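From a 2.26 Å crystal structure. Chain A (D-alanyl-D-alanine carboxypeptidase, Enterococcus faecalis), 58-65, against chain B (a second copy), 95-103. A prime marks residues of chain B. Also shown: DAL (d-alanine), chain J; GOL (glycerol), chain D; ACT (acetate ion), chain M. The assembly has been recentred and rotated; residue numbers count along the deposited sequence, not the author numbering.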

# COMPACT_ATOMS: atom_id res chain seq x y z
N GLU A 58 14.74 -8.27 0.64
CA GLU A 58 14.46 -8.75 -0.67
C GLU A 58 13.24 -7.99 -1.20
O GLU A 58 12.33 -7.69 -0.43
CB GLU A 58 14.15 -10.25 -0.59
CG GLU A 58 13.69 -10.82 -1.90
CD GLU A 58 14.30 -12.16 -2.24
OE1 GLU A 58 13.61 -13.17 -2.08
OE2 GLU A 58 15.47 -12.19 -2.66
N GLN A 59 13.22 -7.74 -2.51
CA GLN A 59 12.03 -7.19 -3.18
C GLN A 59 11.20 -8.30 -3.84
O GLN A 59 11.72 -9.08 -4.62
CB GLN A 59 12.38 -6.16 -4.26
CG GLN A 59 11.13 -5.67 -4.99
CD GLN A 59 11.30 -4.37 -5.73
OE1 GLN A 59 11.85 -3.40 -5.20
NE2 GLN A 59 10.80 -4.32 -6.96
N LEU A 60 9.89 -8.33 -3.54
CA LEU A 60 8.94 -9.23 -4.20
C LEU A 60 8.48 -8.62 -5.52
O LEU A 60 8.65 -7.40 -5.75
CB LEU A 60 7.74 -9.49 -3.29
CG LEU A 60 8.08 -10.00 -1.90
CD1 LEU A 60 6.83 -10.46 -1.19
CD2 LEU A 60 9.09 -11.14 -1.98
N SER A 61 7.87 -9.46 -6.35
CA SER A 61 7.38 -9.04 -7.67
C SER A 61 6.45 -7.82 -7.55
O SER A 61 6.49 -6.95 -8.42
CB SER A 61 6.72 -10.18 -8.38
OG SER A 61 5.74 -10.77 -7.56
N ASN A 62 5.70 -7.70 -6.44
CA ASN A 62 4.66 -6.67 -6.33
C ASN A 62 5.27 -5.38 -5.81
O ASN A 62 4.55 -4.40 -5.65
CB ASN A 62 3.47 -7.11 -5.49
CG ASN A 62 3.77 -7.31 -4.02
OD1 ASN A 62 4.94 -7.31 -3.60
ND2 ASN A 62 2.70 -7.48 -3.25
N GLY A 63 6.56 -5.43 -5.49
CA GLY A 63 7.32 -4.28 -5.00
C GLY A 63 7.46 -4.27 -3.49
O GLY A 63 8.36 -3.65 -2.96
N GLU A 64 6.55 -4.94 -2.78
CA GLU A 64 6.74 -5.12 -1.33
C GLU A 64 8.13 -5.74 -1.09
O GLU A 64 8.67 -6.43 -1.98
CB GLU A 64 5.63 -6.00 -0.74
CG GLU A 64 4.25 -5.40 -0.82
CD GLU A 64 4.11 -4.02 -0.19
OE1 GLU A 64 4.70 -3.81 0.88
OE2 GLU A 64 3.41 -3.17 -0.77
N ARG A 65 8.65 -5.53 0.13
CA ARG A 65 9.97 -5.96 0.59
C ARG A 65 9.83 -6.82 1.85
O ARG A 65 8.92 -6.66 2.68
CB ARG A 65 10.87 -4.76 0.91
CG ARG A 65 11.66 -4.26 -0.30
CD ARG A 65 12.45 -2.98 -0.09
NE ARG A 65 11.66 -1.91 0.50
CZ ARG A 65 12.17 -0.85 1.13
NH1 ARG A 65 13.46 -0.80 1.39
NH2 ARG A 65 11.38 0.13 1.51
N ARG B 95 4.77 1.55 -9.29
CA ARG B 95 4.22 0.20 -9.08
C ARG B 95 4.73 -0.75 -10.15
O ARG B 95 4.74 -0.40 -11.32
CB ARG B 95 2.70 0.18 -9.23
CG ARG B 95 1.96 0.93 -8.15
CD ARG B 95 0.52 0.92 -8.60
NE ARG B 95 -0.22 1.81 -7.79
CZ ARG B 95 -1.17 2.61 -8.21
NH1 ARG B 95 -1.81 2.35 -9.34
NH2 ARG B 95 -1.44 3.67 -7.49
N THR B 96 5.07 -1.96 -9.71
CA THR B 96 5.36 -3.04 -10.62
C THR B 96 4.06 -3.45 -11.32
O THR B 96 2.97 -3.18 -10.84
CB THR B 96 6.05 -4.20 -9.88
OG1 THR B 96 5.13 -4.77 -8.95
CG2 THR B 96 7.31 -3.80 -9.15
N THR B 97 4.22 -4.10 -12.47
CA THR B 97 3.18 -4.82 -13.15
C THR B 97 2.35 -5.66 -12.17
O THR B 97 1.13 -5.65 -12.22
CB THR B 97 3.77 -5.81 -14.16
OG1 THR B 97 4.58 -5.05 -15.05
CG2 THR B 97 2.72 -6.57 -14.93
N GLU B 98 3.04 -6.37 -11.28
CA GLU B 98 2.39 -7.29 -10.39
C GLU B 98 1.61 -6.48 -9.36
O GLU B 98 0.53 -6.86 -8.98
CB GLU B 98 3.40 -8.25 -9.76
CG GLU B 98 2.79 -9.17 -8.70
CD GLU B 98 1.59 -10.00 -9.15
OE1 GLU B 98 1.50 -10.27 -10.35
OE2 GLU B 98 0.74 -10.36 -8.30
N LYS B 99 2.17 -5.36 -8.91
CA LYS B 99 1.50 -4.55 -7.93
C LYS B 99 0.20 -4.02 -8.56
O LYS B 99 -0.86 -4.12 -7.95
CB LYS B 99 2.36 -3.38 -7.46
CG LYS B 99 1.72 -2.54 -6.36
CD LYS B 99 1.13 -3.34 -5.20
CE LYS B 99 0.89 -2.49 -3.97
NZ LYS B 99 1.16 -3.22 -2.70
N GLN B 100 0.33 -3.49 -9.78
CA GLN B 100 -0.79 -3.00 -10.54
C GLN B 100 -1.83 -4.12 -10.66
O GLN B 100 -3.00 -3.90 -10.41
CB GLN B 100 -0.35 -2.52 -11.91
CG GLN B 100 -1.42 -1.73 -12.63
CD GLN B 100 -1.73 -0.42 -11.94
OE1 GLN B 100 -0.94 0.08 -11.16
NE2 GLN B 100 -2.89 0.15 -12.24
N GLN B 101 -1.36 -5.32 -11.02
CA GLN B 101 -2.20 -6.49 -11.17
C GLN B 101 -3.03 -6.71 -9.91
O GLN B 101 -4.18 -7.05 -9.95
CB GLN B 101 -1.35 -7.73 -11.46
CG GLN B 101 -2.16 -8.96 -11.86
CD GLN B 101 -2.88 -8.71 -13.16
OE1 GLN B 101 -2.26 -8.56 -14.21
NE2 GLN B 101 -4.20 -8.62 -13.09
N GLU B 102 -2.38 -6.58 -8.75
CA GLU B 102 -3.01 -6.98 -7.49
C GLU B 102 -4.11 -6.01 -7.08
O GLU B 102 -5.11 -6.45 -6.61
CB GLU B 102 -1.93 -7.12 -6.42
CG GLU B 102 -1.23 -8.44 -6.58
CD GLU B 102 0.03 -8.59 -5.75
OE1 GLU B 102 0.26 -7.77 -4.86
OE2 GLU B 102 0.78 -9.53 -6.04
N ILE B 103 -3.89 -4.71 -7.31
CA ILE B 103 -4.85 -3.66 -7.08
C ILE B 103 -6.11 -3.88 -7.94
O ILE B 103 -7.20 -3.84 -7.40
CB ILE B 103 -4.24 -2.29 -7.41
CG1 ILE B 103 -3.06 -1.97 -6.50
CG2 ILE B 103 -5.32 -1.20 -7.40
CD1 ILE B 103 -2.27 -0.75 -6.95
N DAL J . -6.36 4.37 -11.75
CA DAL J . -5.03 4.84 -12.15
CB DAL J . -5.25 5.21 -13.59
C DAL J . -4.04 3.69 -12.10
O DAL J . -2.94 3.90 -12.59
OXT DAL J . -4.26 2.53 -11.64
C1 GOL D . 2.07 -11.72 -4.07
O1 GOL D . 2.12 -10.57 -3.25
C2 GOL D . 3.47 -11.93 -4.51
O2 GOL D . 3.49 -13.14 -5.28
C3 GOL D . 3.73 -10.67 -5.32
O3 GOL D . 5.01 -10.18 -5.06
C ACT M . -4.86 5.02 -8.74
O ACT M . -5.25 6.24 -8.72
OXT ACT M . -3.67 4.74 -9.03
CH3 ACT M . -5.84 3.87 -8.44
O HOH W 1 5.07 -2.18 -6.55

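A tight turn of chain A packs against the first turns of a helix in the second copy. The contact buries 334 Å², both sides summed. Glu58 and Gln59 end a strand. Glu58 does not reach chain B. Gln59 barely does: its extended side chain brings NE2 to 4.2 Å from Thr96′ CG2.

Leu60 opens a type I beta turn that closes at Gly63, where Gly63 N donates to Leu60 O at 2.9 Å. Leu60 N also donates to Glu64 O at 2.7 Å. The turn presents the carbonyls of Ser61 and Asn62 to chain B, and Leu60 itself makes no contact there.

Ser61 gives the first cross-chain hydrogen bond. Thr96′ OG1 donates to Ser61 O at 2.6 Å. The same OG1 accepts from Lys99′ N at 3.0 Å, capping the helix. A threonine hydroxyl suits this place because it can do both at once. The Ser61 side chain lies over Glu98′, with OG 3.5 Å from CG. A glycerol, probably from the crystallisation liquor, sits beside it; Ser61 OG and glycerol O3 share a hydrogen bond of 2.7 Å.

Asn62 is buried and has the largest covered area, 89 Å². Its CA is 4.1 Å from Lys99′ CA, a close backbone approach. Its amide side chain works at both ends. ND2 donates to Glu102′ OE1 at 2.9 Å, with a nearly straight angle of 163°. OD1 accepts from Glu64 N at 3.0 Å, which ties the side chain back to its own loop. Asparagine suits the site because it offers both a donor and an acceptor. Asn62 O lies 3.0 Å from Lys99′ CB. Water 1 donates to Asn62 O at 2.5 Å. That water in turn accepts from Thr96′ N at 3.2 Å, so it bridges the chains.

Gly63 has a positive phi of 98°. At these backbone angles a CB would be jammed against the carbonyl O of Asn62, which by itself calls for glycine. A CB here would point toward chain B.

Glu64 sets its CA-to-CB bond sideways, but the end of its side chain comes nearer to chain B. With chi1 and chi2 both m, OE2 reaches Lys99′ NZ at 3.0 Å in a salt bridge. The long lysine chain lets its amine meet this carboxylate while its CB packs against Asn62 O. Glu64 OE1 is satisfied elsewhere in the structure. Arg65 is out of reach, and the contact ends at Glu64.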